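Local coordinates for protein benzoylformate Decarboxylase (Polynucleobacter necessarius, PDB 4K9Q) that probably decarboxylates benzoylformate, using thiamine diphosphate held in place by a magnesium ion as its cofactor, at residues V452-Q464 with V474-A486. Sequence-based numbering, arbitrary orientation.
Sequences VVFQNEEYGILKQ and VPGLDLPGLDIVA. With MG (magnesium ion), chain C; TPP (thiamine diphosphate), chain D.
Tyr-459 stands between the cofactor and the 474-486 segment. Its backbone N donates to Leu-477 O (2.8 Å, 165°), and Leu-479 N donates to Glu-457 O (2.8 Å), bridging the two backbones around Glu-458 and Asp-478. From Tyr-459 CB, which rests near C6 of thiamine diphosphate, the side chain sets CG beside the backbone N (chi1 -72°) and brings the ring alongside the thiazolium methyl and O7. CD1 faces O7 at the ring edge, while Tyr-459 CD2 lies 3.3 Å from Gly-476 O. Methyl CM4 of the thiazolium sits over the centre of one face; on the opposite face Leu-479 CD1 makes a CH-pi contact, 4.1 Å from the Tyr-459 centroid. At the tip, OH is hydrogen-bonded to Asn-23 of the second subunit. Replacing the ring by an alanine is likely to leave CM4 and Leu-479 CD1 facing a gap and Asn-23 of the second subunit without its hydroxyl partner. Alongside, Leu-462 CD1 touches both CM4 and Leu-477 CD2. The extended chain of Lys-463 passes Leu-477, running the opposite way, and places NZ 2.6 Å from Asp-478 OD1, on its syn side, and 2.9 Å from Glu-458 OE1, on its anti side; with Lys-526 at Glu-458, it probably offsets repulsion between the carboxylates. Asn-456 OD1 and Glu-458 O bind magnesium with Asp-429, the diphosphate and a water, completing the metal-diphosphate site characteristic of the C-terminal domain of thiamine diphosphate enzymes.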
ATOM      1  N   VAL A 452     -36.280  17.721  -4.765  1.00 10.13           N
ATOM      2  CA  VAL A 452     -36.535  19.152  -4.800  1.00  9.39           C
ATOM      3  C   VAL A 452     -35.190  19.838  -4.963  1.00 11.32           C
ATOM      4  O   VAL A 452     -34.337  19.768  -4.067  1.00 11.09           O
ATOM      5  CB  VAL A 452     -37.241  19.655  -3.527  1.00 11.59           C
ATOM      6  CG1 VAL A 452     -37.542  21.148  -3.637  1.00 11.09           C
ATOM      7  CG2 VAL A 452     -38.535  18.870  -3.303  1.00 15.36           C
ATOM      8  N   VAL A 453     -34.990  20.477  -6.110  1.00 11.21           N
ATOM      9  CA  VAL A 453     -33.702  21.085  -6.426  1.00  9.70           C
ATOM     10  C   VAL A 453     -33.726  22.591  -6.184  1.00 13.38           C
ATOM     11  O   VAL A 453     -34.496  23.324  -6.809  1.00 12.89           O
ATOM     12  CB  VAL A 453     -33.287  20.821  -7.891  1.00 11.42           C
ATOM     13  CG1 VAL A 453     -31.887  21.395  -8.161  1.00 15.48           C
ATOM     14  CG2 VAL A 453     -33.332  19.345  -8.210  1.00 11.12           C
ATOM     15  N   PHE A 454     -32.875  23.036  -5.270  1.00 11.51           N
ATOM     16  CA  PHE A 454     -32.746  24.446  -4.937  1.00 11.28           C
ATOM     17  C   PHE A 454     -31.783  25.122  -5.901  1.00 12.51           C
ATOM     18  O   PHE A 454     -30.564  25.003  -5.772  1.00 12.30           O
ATOM     19  CB  PHE A 454     -32.280  24.593  -3.480  1.00 10.46           C
ATOM     20  CG  PHE A 454     -33.322  24.169  -2.476  1.00 12.49           C
ATOM     21  CD1 PHE A 454     -33.667  22.835  -2.330  1.00 14.06           C
ATOM     22  CD2 PHE A 454     -33.954  25.110  -1.682  1.00 12.67           C
ATOM     23  CE1 PHE A 454     -34.640  22.445  -1.412  1.00 11.68           C
ATOM     24  CE2 PHE A 454     -34.917  24.732  -0.752  1.00 13.11           C
ATOM     25  CZ  PHE A 454     -35.262  23.397  -0.620  1.00 12.36           C
ATOM     26  N   GLN A 455     -32.329  25.825  -6.887  1.00 12.30           N
ATOM     27  CA  GLN A 455     -31.493  26.354  -7.958  1.00 12.43           C
ATOM     28  C   GLN A 455     -31.056  27.807  -7.738  1.00 12.84           C
ATOM     29  O   GLN A 455     -31.798  28.738  -8.038  1.00 12.65           O
ATOM     30  CB  GLN A 455     -32.176  26.182  -9.320  1.00 14.83           C
ATOM     31  CG  GLN A 455     -31.287  26.613 -10.468  1.00 16.52           C
ATOM     32  CD  GLN A 455     -31.899  26.349 -11.819  1.00 22.38           C
ATOM     33  OE1 GLN A 455     -32.989  26.834 -12.131  1.00 32.14           O
ATOM     34  NE2 GLN A 455     -31.193  25.598 -12.641  1.00 24.86           N
ATOM     35  N   ASN A 456     -29.840  27.993  -7.216  1.00 11.33           N
ATOM     36  CA  ASN A 456     -29.254  29.331  -7.091  1.00 11.81           C
ATOM     37  C   ASN A 456     -28.176  29.619  -8.140  1.00 13.64           C
ATOM     38  O   ASN A 456     -27.524  30.665  -8.105  1.00 14.83           O
ATOM     39  CB  ASN A 456     -28.738  29.606  -5.659  1.00 12.23           C
ATOM     40  CG  ASN A 456     -27.736  28.564  -5.185  1.00 14.59           C
ATOM     41  OD1 ASN A 456     -27.280  27.747  -5.970  1.00 11.82           O
ATOM     42  ND2 ASN A 456     -27.396  28.593  -3.899  1.00 12.03           N
ATOM     43  N   GLU A 457     -28.024  28.695  -9.090  1.00  9.81           N
ATOM     44  CA  GLU A 457     -27.059  28.817 -10.184  1.00 11.25           C
ATOM     45  C   GLU A 457     -25.631  29.055  -9.714  1.00 13.25           C
ATOM     46  O   GLU A 457     -24.868  29.764 -10.369  1.00 14.12           O
ATOM     47  CB  GLU A 457     -27.500  29.904 -11.177  1.00 14.38           C
ATOM     48  CG  GLU A 457     -28.901  29.640 -11.686  1.00 14.65           C
ATOM     49  CD  GLU A 457     -29.265  30.472 -12.899  1.00 29.32           C
ATOM     50  OE1 GLU A 457     -29.162  31.710 -12.819  1.00 33.77           O
ATOM     51  OE2 GLU A 457     -29.653  29.879 -13.927  1.00 35.77           O
ATOM     52  N   GLU A 458     -25.269  28.444  -8.591  1.00 12.71           N
ATOM     53  CA  GLU A 458     -23.929  28.611  -8.036  1.00  9.34           C
ATOM     54  C   GLU A 458     -23.584  27.488  -7.071  1.00 11.80           C
ATOM     55  O   GLU A 458     -24.460  26.790  -6.586  1.00 10.85           O
ATOM     56  CB  GLU A 458     -23.834  29.955  -7.298  1.00 13.96           C
ATOM     57  CG  GLU A 458     -24.707  30.021  -6.035  1.00 15.49           C
ATOM     58  CD  GLU A 458     -24.923  31.437  -5.495  1.00 19.61           C
ATOM     59  OE1 GLU A 458     -24.261  32.385  -5.973  1.00 18.22           O
ATOM     60  OE2 GLU A 458     -25.781  31.589  -4.591  1.00 20.98           O
ATOM     61  N   TYR A 459     -22.299  27.308  -6.799  1.00 11.16           N
ATOM     62  CA  TYR A 459     -21.878  26.491  -5.680  1.00 11.90           C
ATOM     63  C   TYR A 459     -21.909  27.406  -4.448  1.00 12.43           C
ATOM     64  O   TYR A 459     -20.887  27.950  -4.029  1.00 11.16           O
ATOM     65  CB  TYR A 459     -20.459  25.969  -5.918  1.00 13.15           C
ATOM     66  CG  TYR A 459     -20.282  24.873  -6.975  1.00 11.85           C
ATOM     67  CD1 TYR A 459     -21.114  23.746  -7.026  1.00 12.45           C
ATOM     68  CD2 TYR A 459     -19.230  24.945  -7.886  1.00 11.74           C
ATOM     69  CE1 TYR A 459     -20.905  22.740  -7.975  1.00 13.49           C
ATOM     70  CE2 TYR A 459     -19.018  23.950  -8.826  1.00 12.30           C
ATOM     71  CZ  TYR A 459     -19.856  22.848  -8.868  1.00 11.02           C
ATOM     72  OH  TYR A 459     -19.624  21.866  -9.814  1.00 11.59           O
ATOM     73  N   GLY A 460     -23.105  27.609  -3.902  1.00 13.36           N
ATOM     74  CA  GLY A 460     -23.333  28.634  -2.893  1.00 11.50           C
ATOM     75  C   GLY A 460     -22.432  28.546  -1.681  1.00 15.49           C
ATOM     76  O   GLY A 460     -21.854  29.552  -1.246  1.00 15.33           O
ATOM     77  N   ILE A 461     -22.310  27.353  -1.122  1.00 12.96           N
ATOM     78  CA  ILE A 461     -21.560  27.228   0.114  1.00 16.32           C
ATOM     79  C   ILE A 461     -20.080  27.528  -0.108  1.00 15.35           C
ATOM     80  O   ILE A 461     -19.396  27.962   0.816  1.00 15.70           O
ATOM     81  CB  ILE A 461     -21.765  25.871   0.797  1.00 14.18           C
ATOM     82  CG1 ILE A 461     -21.280  25.955   2.255  1.00 22.95           C
ATOM     83  CG2 ILE A 461     -21.039  24.786   0.045  1.00 17.50           C
ATOM     84  CD1 ILE A 461     -21.621  24.764   3.108  1.00 21.98           C
ATOM     85  N   LEU A 462     -19.581  27.322  -1.326  1.00 12.36           N
ATOM     86  CA  LEU A 462     -18.184  27.694  -1.596  1.00 13.40           C
ATOM     87  C   LEU A 462     -17.979  29.212  -1.576  1.00 15.68           C
ATOM     88  O   LEU A 462     -16.889  29.693  -1.257  1.00 15.41           O
ATOM     89  CB  LEU A 462     -17.683  27.107  -2.913  1.00 13.61           C
ATOM     90  CG  LEU A 462     -17.670  25.578  -3.010  1.00 12.77           C
ATOM     91  CD1 LEU A 462     -17.032  25.118  -4.311  1.00 12.38           C
ATOM     92  CD2 LEU A 462     -16.975  24.953  -1.802  1.00 15.87           C
ATOM     93  N   LYS A 463     -19.015  29.971  -1.912  1.00 12.41           N
ATOM     94  CA  LYS A 463     -18.923  31.429  -1.802  1.00 13.96           C
ATOM     95  C   LYS A 463     -18.998  31.849  -0.335  1.00 17.85           C
ATOM     96  O   LYS A 463     -18.382  32.834   0.066  1.00 18.00           O
ATOM     97  CB  LYS A 463     -20.017  32.121  -2.629  1.00 16.83           C
ATOM     98  CG  LYS A 463     -19.862  31.929  -4.139  1.00 14.38           C
ATOM     99  CD  LYS A 463     -20.879  32.751  -4.914  1.00 18.81           C
ATOM    100  CE  LYS A 463     -20.753  32.497  -6.408  1.00 17.04           C
ATOM    101  NZ  LYS A 463     -21.744  33.303  -7.187  1.00 19.89           N
ATOM    102  N   GLN A 464     -19.758  31.099   0.458  1.00 16.61           N
ATOM    103  CA  GLN A 464     -19.821  31.333   1.896  1.00 18.38           C
ATOM    104  C   GLN A 464     -18.434  31.104   2.487  1.00 21.01           C
ATOM    105  O   GLN A 464     -17.962  31.878   3.317  1.00 23.02           O
ATOM    106  CB  GLN A 464     -20.835  30.400   2.559  1.00 17.61           C
ATOM    107  CG  GLN A 464     -22.291  30.673   2.163  1.00 18.16           C
ATOM    108  CD  GLN A 464     -23.286  29.730   2.821  1.00 23.54           C
ATOM    109  OE1 GLN A 464     -23.149  28.502   2.762  1.00 23.23           O
ATOM    110  NE2 GLN A 464     -24.303  30.303   3.456  1.00 27.57           N
ATOM    111  N   VAL A 474     -11.964  33.287  -6.678  1.00 16.22           N
ATOM    112  CA  VAL A 474     -11.895  31.859  -6.975  1.00 16.77           C
ATOM    113  C   VAL A 474     -12.765  31.563  -8.209  1.00 16.45           C
ATOM    114  O   VAL A 474     -13.923  31.973  -8.261  1.00 17.45           O
ATOM    115  CB  VAL A 474     -12.384  31.020  -5.780  1.00 13.97           C
ATOM    116  CG1 VAL A 474     -12.498  29.538  -6.162  1.00 12.41           C
ATOM    117  CG2 VAL A 474     -11.458  31.205  -4.583  1.00 19.13           C
ATOM    118  N   PRO A 475     -12.203  30.873  -9.218  1.00 15.44           N
ATOM    119  CA  PRO A 475     -12.998  30.547 -10.406  1.00 14.25           C
ATOM    120  C   PRO A 475     -13.906  29.341 -10.207  1.00 15.25           C
ATOM    121  O   PRO A 475     -13.783  28.624  -9.216  1.00 15.65           O
ATOM    122  CB  PRO A 475     -11.939  30.233 -11.463  1.00 16.19           C
ATOM    123  CG  PRO A 475     -10.772  29.748 -10.690  1.00 19.84           C
ATOM    124  CD  PRO A 475     -10.799  30.436  -9.348  1.00 14.29           C
ATOM    125  N   GLY A 476     -14.826  29.141 -11.145  1.00 12.70           N
ATOM    126  CA  GLY A 476     -15.666  27.953 -11.152  1.00 17.67           C
ATOM    127  C   GLY A 476     -16.761  27.852 -10.099  1.00 15.38           C
ATOM    128  O   GLY A 476     -17.234  26.748  -9.808  1.00 16.93           O
ATOM    129  N   LEU A 477     -17.198  28.984  -9.550  1.00 12.43           N
ATOM    130  CA  LEU A 477     -18.207  28.943  -8.498  1.00 12.11           C
ATOM    131  C   LEU A 477     -19.622  29.197  -9.013  1.00 13.64           C
ATOM    132  O   LEU A 477     -20.602  28.932  -8.306  1.00 13.74           O
ATOM    133  CB  LEU A 477     -17.852  29.907  -7.362  1.00 11.79           C
ATOM    134  CG  LEU A 477     -16.502  29.677  -6.664  1.00 11.85           C
ATOM    135  CD1 LEU A 477     -16.361  30.595  -5.457  1.00 15.38           C
ATOM    136  CD2 LEU A 477     -16.343  28.216  -6.258  1.00 12.60           C
ATOM    137  N   ASP A 478     -19.728  29.695 -10.241  1.00 11.69           N
ATOM    138  CA  ASP A 478     -21.040  29.967 -10.845  1.00 12.35           C
ATOM    139  C   ASP A 478     -21.476  28.864 -11.798  1.00 13.97           C
ATOM    140  O   ASP A 478     -20.650  28.276 -12.500  1.00 14.55           O
ATOM    141  CB  ASP A 478     -21.033  31.315 -11.559  1.00 16.25           C
ATOM    142  CG  ASP A 478     -20.929  32.471 -10.589  1.00 22.86           C
ATOM    143  OD1 ASP A 478     -21.749  32.524  -9.648  1.00 24.04           O
ATOM    144  OD2 ASP A 478     -20.020  33.308 -10.754  1.00 28.84           O
ATOM    145  N   LEU A 479     -22.781  28.591 -11.818  1.00 11.02           N
ATOM    146  CA  LEU A 479     -23.342  27.512 -12.624  1.00 11.71           C
ATOM    147  C   LEU A 479     -24.476  27.980 -13.545  1.00 11.59           C
ATOM    148  O   LEU A 479     -25.602  27.498 -13.443  1.00 12.47           O
ATOM    149  CB  LEU A 479     -23.883  26.412 -11.716  1.00 12.91           C
ATOM    150  CG  LEU A 479     -22.889  25.742 -10.781  1.00 15.88           C
ATOM    151  CD1 LEU A 479     -23.608  24.775  -9.830  1.00 16.04           C
ATOM    152  CD2 LEU A 479     -21.785  25.040 -11.581  1.00 13.11           C
ATOM    153  N   PRO A 480     -24.174  28.902 -14.470  1.00 13.04           N
ATOM    154  CA  PRO A 480     -25.205  29.302 -15.430  1.00 16.36           C
ATOM    155  C   PRO A 480     -25.506  28.209 -16.449  1.00 14.60           C
ATOM    156  O   PRO A 480     -24.712  27.278 -16.657  1.00 13.66           O
ATOM    157  CB  PRO A 480     -24.555  30.491 -16.142  1.00 13.81           C
ATOM    158  CG  PRO A 480     -23.099  30.161 -16.101  1.00 14.66           C
ATOM    159  CD  PRO A 480     -22.899  29.590 -14.722  1.00 12.35           C
ATOM    160  N   GLY A 481     -26.663  28.326 -17.084  1.00 13.71           N
ATOM    161  CA  GLY A 481     -26.985  27.479 -18.213  1.00 13.01           C
ATOM    162  C   GLY A 481     -27.236  26.002 -17.960  1.00 15.14           C
ATOM    163  O   GLY A 481     -26.978  25.192 -18.839  1.00 16.45           O
ATOM    164  N   LEU A 482     -27.727  25.634 -16.780  1.00 13.07           N
ATOM    165  CA  LEU A 482     -28.171  24.253 -16.564  1.00 13.48           C
ATOM    166  C   LEU A 482     -29.682  24.190 -16.648  1.00 17.07           C
ATOM    167  O   LEU A 482     -30.375  24.979 -15.997  1.00 18.53           O
ATOM    168  CB  LEU A 482     -27.736  23.724 -15.203  1.00 14.49           C
ATOM    169  CG  LEU A 482     -26.238  23.606 -14.977  1.00 16.47           C
ATOM    170  CD1 LEU A 482     -25.960  23.337 -13.510  1.00 16.45           C
ATOM    171  CD2 LEU A 482     -25.665  22.512 -15.871  1.00 16.97           C
ATOM    172  N   ASP A 483     -30.195  23.264 -17.455  1.00 14.14           N
ATOM    173  CA  ASP A 483     -31.643  23.050 -17.528  1.00 13.81           C
ATOM    174  C   ASP A 483     -31.929  21.767 -16.772  1.00 13.83           C
ATOM    175  O   ASP A 483     -31.832  20.657 -17.312  1.00 13.12           O
ATOM    176  CB  ASP A 483     -32.129  22.939 -18.976  1.00 16.22           C
ATOM    177  CG  ASP A 483     -33.658  22.834 -19.083  1.00 20.28           C
ATOM    178  OD1 ASP A 483     -34.318  22.477 -18.083  1.00 14.93           O
ATOM    179  OD2 ASP A 483     -34.206  23.103 -20.174  1.00 22.80           O
ATOM    180  N   ILE A 484     -32.253  21.921 -15.498  1.00 14.34           N
ATOM    181  CA  ILE A 484     -32.421  20.769 -14.636  1.00 11.85           C
ATOM    182  C   ILE A 484     -33.734  20.039 -14.916  1.00 13.25           C
ATOM    183  O   ILE A 484     -33.819  18.833 -14.718  1.00 13.68           O
ATOM    184  CB  ILE A 484     -32.263  21.186 -13.165  1.00 12.92           C
ATOM    185  CG1 ILE A 484     -30.854  21.780 -12.980  1.00 16.73           C
ATOM    186  CG2 ILE A 484     -32.483  19.998 -12.234  1.00 14.06           C
ATOM    187  CD1 ILE A 484     -30.528  22.201 -11.562  1.00 20.48           C
ATOM    188  N   VAL A 485     -34.747  20.756 -15.403  1.00 11.69           N
ATOM    189  CA  VAL A 485     -35.972  20.089 -15.848  1.00 11.52           C
ATOM    190  C   VAL A 485     -35.641  19.085 -16.947  1.00 13.57           C
ATOM    191  O   VAL A 485     -36.095  17.942 -16.911  1.00 12.88           O
ATOM    192  CB  VAL A 485     -37.017  21.098 -16.344  1.00 12.27           C
ATOM    193  CG1 VAL A 485     -38.215  20.382 -16.972  1.00 17.78           C
ATOM    194  CG2 VAL A 485     -37.448  22.010 -15.189  1.00 15.85           C
ATOM    195  N   ALA A 486     -34.819  19.507 -17.905  1.00 13.69           N
ATOM    196  CA  ALA A 486     -34.396  18.613 -18.984  1.00 14.91           C
ATOM    197  C   ALA A 486     -33.614  17.409 -18.470  1.00 12.12           C
ATOM    198  O   ALA A 486     -33.703  16.328 -19.050  1.00 13.19           O
ATOM    199  CB  ALA A 486     -33.596  19.377 -20.039  1.00 12.54           C
TER
HETATM  200 MG    MG C 601     -26.329  25.794  -5.718  1.00 10.32          MG
HETATM  201  N1' TPP D 602     -16.611  17.480  -5.222  1.00 11.16           N
HETATM  202  C2' TPP D 602     -17.085  16.462  -4.410  1.00 13.06           C
HETATM  203  CM2 TPP D 602     -17.185  15.059  -4.931  1.00 13.69           C
HETATM  204  N3' TPP D 602     -17.455  16.714  -3.102  1.00 11.81           N
HETATM  205  C4' TPP D 602     -17.363  17.988  -2.600  1.00 14.76           C
HETATM  206  N4' TPP D 602     -17.708  18.221  -1.335  1.00 14.21           N
HETATM  207  C5' TPP D 602     -16.922  19.027  -3.421  1.00 13.17           C
HETATM  208  C6' TPP D 602     -16.527  18.774  -4.733  1.00 13.00           C
HETATM  209  C7' TPP D 602     -16.819  20.425  -2.869  1.00 13.93           C
HETATM  210  N3  TPP D 602     -18.069  21.128  -2.615  1.00 15.00           N
HETATM  211  C2  TPP D 602     -18.649  21.280  -1.365  1.00 20.14           C
HETATM  212  S1  TPP D 602     -20.014  22.134  -1.371  0.75 14.64           S
HETATM  213  C5  TPP D 602     -19.915  22.355  -2.969  1.00 11.77           C
HETATM  214  C4  TPP D 602     -18.799  21.772  -3.563  1.00 19.58           C
HETATM  215  CM4 TPP D 602     -18.457  21.817  -5.032  1.00 12.14           C
HETATM  216  C6  TPP D 602     -21.001  23.183  -3.596  1.00 17.16           C
HETATM  217  C7  TPP D 602     -22.404  22.610  -3.478  1.00 13.81           C
HETATM  218  O7  TPP D 602     -23.191  23.399  -4.341  1.00 16.37           O
HETATM  219  PA  TPP D 602     -24.781  23.189  -4.459  1.00 14.79           P
HETATM  220  O1A TPP D 602     -25.076  21.717  -4.481  1.00 14.04           O
HETATM  221  O2A TPP D 602     -25.303  23.869  -5.685  1.00 14.48           O
HETATM  222  O3A TPP D 602     -25.353  23.732  -3.059  1.00 13.58           O
HETATM  223  PB  TPP D 602     -25.454  25.251  -2.541  1.00 14.54           P
HETATM  224  O1B TPP D 602     -24.248  25.487  -1.691  1.00 17.35           O
HETATM  225  O2B TPP D 602     -26.722  25.324  -1.720  1.00 18.59           O
HETATM  226  O3B TPP D 602     -25.461  26.214  -3.685  1.00 12.17           O
HETATM  227  O   HOH W   1     -28.175  25.066  -4.463  1.00 13.80           O
HETATM  228  O   HOH W   2     -33.808  24.435 -14.618  1.00 23.60           O
HETATM  229  O   HOH W   3     -28.148  27.237 -14.404  1.00 17.83           O
HETATM  230  O   HOH W   4     -28.434  30.484 -16.628  1.00 21.23           O
HETATM  231  O   HOH W   5     -30.384  27.922 -15.418  1.00 35.39           O